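Local coordinates for protein glycosyltransferase (Rickettsia africae, PDB 7MI0) that probably transfers sugar units to an acceptor, as expected of a GT-B glycosyltransferase, though its substrates are not established, at residues Ile104-Ser109 with Leu128-Gly133; Val156-Phe161 with Ile180-Asn185. All blocks are in the same frame, centred on the assembly; numbering follows the deposited sequence.

Interaction 1: residues Ile104-Ser109 with Leu128-Gly133; sequences IVHTRS and LTTFHG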
ATOM      1  N   ILE A 104       1.412 -20.845  12.761  1.00 45.09           N
ATOM      2  CA  ILE A 104       2.173 -20.195  11.700  1.00 43.77           C
ATOM      3  C   ILE A 104       2.783 -18.923  12.262  1.00 47.58           C
ATOM      4  O   ILE A 104       2.103 -18.152  12.946  1.00 49.15           O
ATOM      5  CB  ILE A 104       1.296 -19.855  10.479  1.00 48.86           C
ATOM      6  CG1 ILE A 104       0.828 -21.119   9.760  1.00 50.56           C
ATOM      7  CG2 ILE A 104       2.030 -18.936   9.521  1.00 41.88           C
ATOM      8  CD1 ILE A 104      -0.213 -20.830   8.706  1.00 50.82           C
ATOM      9  N   VAL A 105       4.060 -18.699  11.980  1.00 47.44           N
ATOM     10  CA  VAL A 105       4.690 -17.406  12.200  1.00 46.62           C
ATOM     11  C   VAL A 105       4.805 -16.707  10.855  1.00 46.45           C
ATOM     12  O   VAL A 105       5.385 -17.254   9.909  1.00 44.70           O
ATOM     13  CB  VAL A 105       6.063 -17.549  12.871  1.00 46.47           C
ATOM     14  CG1 VAL A 105       6.755 -16.198  12.901  1.00 47.54           C
ATOM     15  CG2 VAL A 105       5.906 -18.102  14.269  1.00 42.01           C
ATOM     16  N   HIS A 106       4.254 -15.500  10.775  1.00 47.37           N
ATOM     17  CA  HIS A 106       4.096 -14.746   9.535  1.00 41.08           C
ATOM     18  C   HIS A 106       4.954 -13.489   9.636  1.00 41.98           C
ATOM     19  O   HIS A 106       4.648 -12.581  10.417  1.00 42.65           O
ATOM     20  CB  HIS A 106       2.616 -14.412   9.332  1.00 43.77           C
ATOM     21  CG  HIS A 106       2.284 -13.850   7.987  1.00 42.06           C
ATOM     22  ND1 HIS A 106       0.985 -13.663   7.567  1.00 39.48           N
ATOM     23  CD2 HIS A 106       3.072 -13.430   6.970  1.00 44.01           C
ATOM     24  CE1 HIS A 106       0.986 -13.149   6.350  1.00 42.88           C
ATOM     25  NE2 HIS A 106       2.240 -12.997   5.964  1.00 43.70           N
ATOM     26  N   THR A 107       6.034 -13.436   8.861  1.00 40.95           N
ATOM     27  CA  THR A 107       6.979 -12.328   8.923  1.00 48.58           C
ATOM     28  C   THR A 107       6.811 -11.417   7.715  1.00 52.26           C
ATOM     29  O   THR A 107       6.672 -11.885   6.579  1.00 48.28           O
ATOM     30  CB  THR A 107       8.427 -12.824   8.992  1.00 42.78           C
ATOM     31  OG1 THR A 107       8.832 -13.336   7.717  1.00 43.85           O
ATOM     32  CG2 THR A 107       8.551 -13.929  10.006  1.00 53.83           C
ATOM     33  N   ARG A 108       6.835 -10.114   7.968  1.00 53.45           N
ATOM     34  CA  ARG A 108       6.743  -9.092   6.935  1.00 51.20           C
ATOM     35  C   ARG A 108       7.941  -8.153   7.009  1.00 57.84           C
ATOM     36  O   ARG A 108       7.813  -6.939   6.831  1.00 56.49           O
ATOM     37  CB  ARG A 108       5.430  -8.322   7.055  1.00 50.59           C
ATOM     38  CG  ARG A 108       4.336  -9.079   7.812  1.00 52.54           C
ATOM     39  CD  ARG A 108       3.010  -8.328   7.793  1.00 48.03           C
ATOM     40  NE  ARG A 108       2.307  -8.520   6.532  1.00 50.36           N
ATOM     41  CZ  ARG A 108       1.087  -9.022   6.418  1.00 45.25           C
ATOM     42  NH1 ARG A 108       0.365  -9.335   7.481  1.00 46.37           N
ATOM     43  NH2 ARG A 108       0.574  -9.208   5.208  1.00 47.29           N
ATOM     44  N   SER A 109       9.121  -8.719   7.267  1.00 63.60           N
ATOM     45  CA  SER A 109      10.367  -7.990   7.472  1.00 61.28           C
ATOM     46  C   SER A 109      11.102  -7.771   6.151  1.00 62.86           C
ATOM     47  O   SER A 109      10.919  -8.509   5.180  1.00 64.91           O
ATOM     48  CB  SER A 109      11.265  -8.749   8.449  1.00 64.79           C
ATOM     49  OG  SER A 109      10.582  -9.001   9.666  1.00 72.19           O
ATOM     50  N   LEU A 128       6.015 -18.267   7.185  1.00 45.90           N
ATOM     51  CA  LEU A 128       5.470 -17.584   6.019  1.00 42.23           C
ATOM     52  C   LEU A 128       6.075 -16.194   5.919  1.00 43.52           C
ATOM     53  O   LEU A 128       6.106 -15.457   6.908  1.00 49.64           O
ATOM     54  CB  LEU A 128       3.943 -17.484   6.088  1.00 41.38           C
ATOM     55  CG  LEU A 128       3.303 -16.763   4.897  1.00 46.47           C
ATOM     56  CD1 LEU A 128       3.725 -17.418   3.587  1.00 43.08           C
ATOM     57  CD2 LEU A 128       1.786 -16.721   5.020  1.00 39.72           C
ATOM     58  N   THR A 129       6.540 -15.838   4.721  1.00 44.15           N
ATOM     59  CA  THR A 129       7.100 -14.523   4.434  1.00 39.19           C
ATOM     60  C   THR A 129       6.233 -13.810   3.404  1.00 45.64           C
ATOM     61  O   THR A 129       5.861 -14.403   2.381  1.00 42.87           O
ATOM     62  CB  THR A 129       8.532 -14.639   3.904  1.00 39.61           C
ATOM     63  OG1 THR A 129       9.313 -15.432   4.803  1.00 48.10           O
ATOM     64  CG2 THR A 129       9.171 -13.259   3.756  1.00 40.33           C
ATOM     65  N   THR A 130       5.920 -12.544   3.669  1.00 44.68           N
ATOM     66  CA  THR A 130       5.309 -11.656   2.689  1.00 40.75           C
ATOM     67  C   THR A 130       6.286 -10.532   2.380  1.00 44.26           C
ATOM     68  O   THR A 130       6.819  -9.900   3.298  1.00 48.38           O
ATOM     69  CB  THR A 130       3.985 -11.072   3.194  1.00 42.21           C
ATOM     70  OG1 THR A 130       3.077 -12.133   3.517  1.00 39.67           O
ATOM     71  CG2 THR A 130       3.354 -10.186   2.126  1.00 35.97           C
ATOM     72  N   PHE A 131       6.520 -10.290   1.092  1.00 47.08           N
ATOM     73  CA  PHE A 131       7.395  -9.216   0.628  1.00 46.85           C
ATOM     74  C   PHE A 131       6.522  -8.034   0.221  1.00 45.54           C
ATOM     75  O   PHE A 131       5.828  -8.092  -0.798  1.00 47.25           O
ATOM     76  CB  PHE A 131       8.266  -9.693  -0.535  1.00 49.24           C
ATOM     77  CG  PHE A 131       9.184 -10.845  -0.181  1.00 50.03           C
ATOM     78  CD1 PHE A 131       8.757 -12.160  -0.308  1.00 49.19           C
ATOM     79  CD2 PHE A 131      10.472 -10.610   0.279  1.00 42.03           C
ATOM     80  CE1 PHE A 131       9.597 -13.215   0.023  1.00 50.72           C
ATOM     81  CE2 PHE A 131      11.310 -11.658   0.602  1.00 44.32           C
ATOM     82  CZ  PHE A 131      10.874 -12.961   0.477  1.00 43.51           C
ATOM     83  N   HIS A 132       6.541  -6.971   1.025  1.00 49.83           N
ATOM     84  CA  HIS A 132       5.770  -5.764   0.741  1.00 49.87           C
ATOM     85  C   HIS A 132       6.519  -4.783  -0.152  1.00 52.73           C
ATOM     86  O   HIS A 132       6.054  -3.654  -0.344  1.00 56.55           O
ATOM     87  CB  HIS A 132       5.379  -5.055   2.043  1.00 48.85           C
ATOM     88  CG  HIS A 132       4.407  -5.818   2.885  1.00 48.01           C
ATOM     89  ND1 HIS A 132       3.120  -5.386   3.111  1.00 57.23           N
ATOM     90  CD2 HIS A 132       4.538  -6.981   3.565  1.00 48.03           C
ATOM     91  CE1 HIS A 132       2.498  -6.251   3.892  1.00 55.19           C
ATOM     92  NE2 HIS A 132       3.336  -7.229   4.181  1.00 49.40           N
ATOM     93  N   GLY A 133       7.669  -5.172  -0.683  1.00 54.70           N
ATOM     94  CA  GLY A 133       8.430  -4.242  -1.491  1.00 58.81           C
ATOM     95  C   GLY A 133       9.600  -4.946  -2.132  1.00 58.68           C
ATOM     96  O   GLY A 133       9.821  -6.143  -1.932  1.00 57.01           O
TER
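The imidazole of His-106 has an apolar neighbour over one face and a polar one at its edge, both from strand 126-131. Leu-128 runs beside it in the same direction and lays CD2 over the middle of one ring face, 3.8 Å from the ring centroid, a CH-pi contact. The two residues are a bridge pair, which puts both side chains on one face of the sheet. In both, CG is anti to the backbone N (chi1 -170° in His-106), and this shared torsion keeps them alongside each other. Thr-130 meets the ring at its edge, in plane. Its OG1 is 2.7 Å from His-106 NE2 in a nearly straight hydrogen bond whose donor is not settled. The other ring nitrogen, ND1, is bonded to Tyr-389 OH of helix 378-393. Both ring nitrogens are therefore held, which fixes the rotation of the buried ring.

Further along, Arg-108 and His-132 cross obliquely, their planes 69° apart. The Arg-108 chain bends at chi3 (80°), and its NE gives a hydrogen bond of 2.9 Å to NE2 of His-132. That nitrogen must be unprotonated to accept, and the arginine charge would tend to keep His-132 neutral. The Arg-108 guanidinium also has His-106 CE1 over one face.

The other face of the sheet carries Thr-107 and Thr-129, whose OG1 atoms stand 3.6 Å apart.

Behind these side chains the backbones pair in parallel. Leu-128 N bonds to Val-105 O, and Thr-107 N to Leu-128 O at 2.8 Å. Thr-130 N bonds to Thr-107 O. Helix 114-122 links the two strands. This is a beta-alpha-beta unit in the parallel sheet of the N-terminal Rossmann-like domain of a GT-B fold, with Arg-108 and His-132 in the loops at the C-terminal strand ends.

Interaction 2: residues Val156-Phe161 with Ile180-Asn185; sequences VAVSNF and IERGVN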
ATOM      1  N   VAL A 156       4.827 -14.793  -0.068  1.00 42.35           N
ATOM      2  CA  VAL A 156       3.744 -13.980  -0.614  1.00 40.80           C
ATOM      3  C   VAL A 156       4.329 -12.692  -1.173  1.00 41.34           C
ATOM      4  O   VAL A 156       5.098 -12.006  -0.493  1.00 44.69           O
ATOM      5  CB  VAL A 156       2.663 -13.678   0.442  1.00 36.56           C
ATOM      6  CG1 VAL A 156       1.721 -12.608  -0.050  1.00 33.41           C
ATOM      7  CG2 VAL A 156       1.884 -14.931   0.778  1.00 37.69           C
ATOM      8  N   ALA A 157       3.966 -12.370  -2.410  1.00 40.10           N
ATOM      9  CA  ALA A 157       4.279 -11.090  -3.021  1.00 42.51           C
ATOM     10  C   ALA A 157       3.008 -10.254  -3.112  1.00 41.88           C
ATOM     11  O   ALA A 157       1.961 -10.747  -3.542  1.00 43.11           O
ATOM     12  CB  ALA A 157       4.891 -11.278  -4.412  1.00 44.98           C
ATOM     13  N   VAL A 158       3.104  -8.987  -2.696  1.00 37.35           N
ATOM     14  CA  VAL A 158       1.953  -8.087  -2.700  1.00 36.92           C
ATOM     15  C   VAL A 158       1.600  -7.591  -4.089  1.00 45.43           C
ATOM     16  O   VAL A 158       0.619  -6.847  -4.236  1.00 50.38           O
ATOM     17  CB  VAL A 158       2.177  -6.842  -1.821  1.00 41.81           C
ATOM     18  CG1 VAL A 158       2.551  -7.233  -0.399  1.00 38.75           C
ATOM     19  CG2 VAL A 158       3.236  -5.949  -2.444  1.00 45.43           C
ATOM     20  N   SER A 159       2.368  -7.965  -5.112  1.00 43.44           N
ATOM     21  CA  SER A 159       2.060  -7.591  -6.487  1.00 45.26           C
ATOM     22  C   SER A 159       2.814  -8.523  -7.422  1.00 47.45           C
ATOM     23  O   SER A 159       3.695  -9.276  -7.004  1.00 54.04           O
ATOM     24  CB  SER A 159       2.419  -6.126  -6.763  1.00 51.52           C
ATOM     25  OG  SER A 159       3.800  -5.865  -6.550  1.00 50.55           O
ATOM     26  N   ASN A 160       2.453  -8.470  -8.701  1.00 48.93           N
ATOM     27  CA  ASN A 160       3.235  -9.212  -9.680  1.00 51.97           C
ATOM     28  C   ASN A 160       4.573  -8.548  -9.940  1.00 51.99           C
ATOM     29  O   ASN A 160       5.515  -9.223 -10.366  1.00 56.66           O
ATOM     30  CB  ASN A 160       2.466  -9.366 -10.990  1.00 53.62           C
ATOM     31  CG  ASN A 160       1.425 -10.469 -10.925  1.00 64.03           C
ATOM     32  OD1 ASN A 160       1.747 -11.654 -11.063  1.00 69.78           O
ATOM     33  ND2 ASN A 160       0.168 -10.084 -10.715  1.00 58.04           N
ATOM     34  N   PHE A 161       4.673  -7.245  -9.693  1.00 50.00           N
ATOM     35  CA  PHE A 161       5.955  -6.563  -9.793  1.00 51.95           C
ATOM     36  C   PHE A 161       6.939  -7.104  -8.760  1.00 57.49           C
ATOM     37  O   PHE A 161       8.109  -7.349  -9.073  1.00 61.87           O
ATOM     38  CB  PHE A 161       5.724  -5.063  -9.630  1.00 53.24           C
ATOM     39  CG  PHE A 161       6.968  -4.242  -9.595  1.00 55.59           C
ATOM     40  CD1 PHE A 161       7.715  -4.039 -10.737  1.00 59.91           C
ATOM     41  CD2 PHE A 161       7.363  -3.625  -8.420  1.00 54.07           C
ATOM     42  CE1 PHE A 161       8.850  -3.260 -10.703  1.00 62.65           C
ATOM     43  CE2 PHE A 161       8.496  -2.842  -8.381  1.00 56.77           C
ATOM     44  CZ  PHE A 161       9.240  -2.659  -9.527  1.00 61.07           C
ATOM     45  N   ILE A 180      -0.715 -12.141  -3.548  1.00 41.28           N
ATOM     46  CA  ILE A 180      -1.923 -11.684  -2.857  1.00 42.09           C
ATOM     47  C   ILE A 180      -1.965 -10.166  -3.032  1.00 42.76           C
ATOM     48  O   ILE A 180      -1.405  -9.422  -2.221  1.00 41.88           O
ATOM     49  CB  ILE A 180      -1.940 -12.067  -1.375  1.00 37.27           C
ATOM     50  CG1 ILE A 180      -1.719 -13.567  -1.208  1.00 38.01           C
ATOM     51  CG2 ILE A 180      -3.243 -11.638  -0.722  1.00 34.60           C
ATOM     52  CD1 ILE A 180      -1.738 -14.017   0.235  1.00 38.32           C
ATOM     53  N   GLU A 181      -2.631  -9.701  -4.089  1.00 41.58           N
ATOM     54  CA  GLU A 181      -2.673  -8.271  -4.370  1.00 42.85           C
ATOM     55  C   GLU A 181      -3.261  -7.501  -3.192  1.00 39.91           C
ATOM     56  O   GLU A 181      -4.003  -8.036  -2.366  1.00 42.27           O
ATOM     57  CB  GLU A 181      -3.502  -7.972  -5.622  1.00 46.38           C
ATOM     58  CG  GLU A 181      -2.962  -8.534  -6.921  1.00 46.14           C
ATOM     59  CD  GLU A 181      -3.446  -9.945  -7.188  1.00 54.16           C
ATOM     60  OE1 GLU A 181      -3.708 -10.687  -6.210  1.00 52.99           O
ATOM     61  OE2 GLU A 181      -3.570 -10.310  -8.380  1.00 56.86           O
ATOM     62  N   ARG A 182      -2.919  -6.222  -3.129  1.00 38.31           N
ATOM     63  CA  ARG A 182      -3.408  -5.371  -2.060  1.00 38.68           C
ATOM     64  C   ARG A 182      -4.869  -5.011  -2.294  1.00 45.75           C
ATOM     65  O   ARG A 182      -5.306  -4.811  -3.430  1.00 50.19           O
ATOM     66  CB  ARG A 182      -2.555  -4.109  -1.969  1.00 45.11           C
ATOM     67  CG  ARG A 182      -1.099  -4.393  -1.657  1.00 44.56           C
ATOM     68  CD  ARG A 182      -0.968  -5.091  -0.321  1.00 46.41           C
ATOM     69  NE  ARG A 182      -0.916  -6.542  -0.449  1.00 43.87           N
ATOM     70  CZ  ARG A 182      -0.890  -7.382   0.578  1.00 43.85           C
ATOM     71  NH1 ARG A 182      -0.955  -6.947   1.827  1.00 44.46           N
ATOM     72  NH2 ARG A 182      -0.793  -8.691   0.345  1.00 38.18           N
ATOM     73  N   GLY A 183      -5.629  -4.928  -1.207  1.00 42.16           N
ATOM     74  CA  GLY A 183      -7.051  -4.664  -1.275  1.00 41.60           C
ATOM     75  C   GLY A 183      -7.412  -3.314  -0.690  1.00 37.92           C
ATOM     76  O   GLY A 183      -6.716  -2.793   0.180  1.00 39.72           O
ATOM     77  N   VAL A 184      -8.514  -2.756  -1.177  1.00 40.34           N
ATOM     78  CA  VAL A 184      -9.073  -1.510  -0.668  1.00 41.91           C
ATOM     79  C   VAL A 184     -10.412  -1.823  -0.017  1.00 43.46           C
ATOM     80  O   VAL A 184     -11.212  -2.595  -0.559  1.00 39.60           O
ATOM     81  CB  VAL A 184      -9.224  -0.460  -1.789  1.00 36.75           C
ATOM     82  CG1 VAL A 184     -10.204   0.625  -1.391  1.00 39.52           C
ATOM     83  CG2 VAL A 184      -7.887   0.156  -2.079  1.00 46.85           C
ATOM     84  N   ASN A 185     -10.644  -1.244   1.157  1.00 43.46           N
ATOM     85  CA  ASN A 185     -11.898  -1.433   1.881  1.00 39.70           C
ATOM     86  C   ASN A 185     -13.017  -0.765   1.096  1.00 42.81           C
ATOM     87  O   ASN A 185     -13.222   0.446   1.195  1.00 44.70           O
ATOM     88  CB  ASN A 185     -11.786  -0.852   3.284  1.00 43.05           C
ATOM     89  CG  ASN A 185     -12.949  -1.236   4.168  1.00 43.24           C
ATOM     90  OD1 ASN A 185     -14.059  -1.467   3.693  1.00 49.44           O
ATOM     91  ND2 ASN A 185     -12.698  -1.317   5.470  1.00 53.39           N
TER
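Val-158 and Arg-182 make the closest side-chain contact here. Val-158 CB is 3.4 Å from Arg-182 NE, and its CG1 lies over one face of the guanidinium, offset toward the rim. The valine thus offers an apolar surface to the flat face of a buried charged group.

The arginine chain is bent at chi2 (-61°) and chi3 (94°). It folds back on its own segment, where NH2 donates to Ile-180 O at 2.7 Å, close to the guanidinium plane. NE adds a weak bond to the same oxygen. One carbonyl thus holds the guanidinium against Val-158.

Nearer the sheet, Val-156 and Ile-180 cross obliquely, with Val-156 CG1 3.7 Å from Ile-180 CD1. The backbone secures this pair through the bond from Ile-180 N to Ala-157 O, 3.0 Å long. One step on, Glu-181 CA-H points at Val-158 O, an almost straight contact of 3.6 Å.

Outside this shell, helix 378-393 packs on Ile-180 and Arg-182 through Met-381, and its Lys-384 forms a salt bridge with Glu-181 OE1. Ser-159 is the N-cap of helix 160-168: its OG binds Val-162 N and also Ala-301 O. Glu-326 accepts hydrogen bonds from the first backbone N-H groups of that helix, at Asn-160 and Phe-161.

Strand 154-157 thus passes through a short turn into a capped helix, beside the chain leaving edge strand 177-179. Ala-301 and Glu-326 come from the region of the second parallel sheet, so this junction lies where the two Rossmann-like domains of a GT-B fold meet.

How the interactions relate
Interactions 1 and 2 are successive parts of one parallel sheet, since strands 126-131 and 154-157 are neighbours in it. They touch directly: Thr-129 O and Val-156 N, like Phe-131 N and Val-156 O, are probably hydrogen-bonded at 2.7 Å. Val-158 also packs against Thr-130 and His-132, and Arg-182 reaches His-132. Interaction 1 is fully buried, lies deeper in the sheet and relies on backbone pairing and histidine hydrogen bonds. Interaction 2 is mostly buried but reaches the surface at Asn-160. It has one backbone bond across its segments and otherwise rests on apolar and arginine-face contacts. Helix 378-393 packs on both.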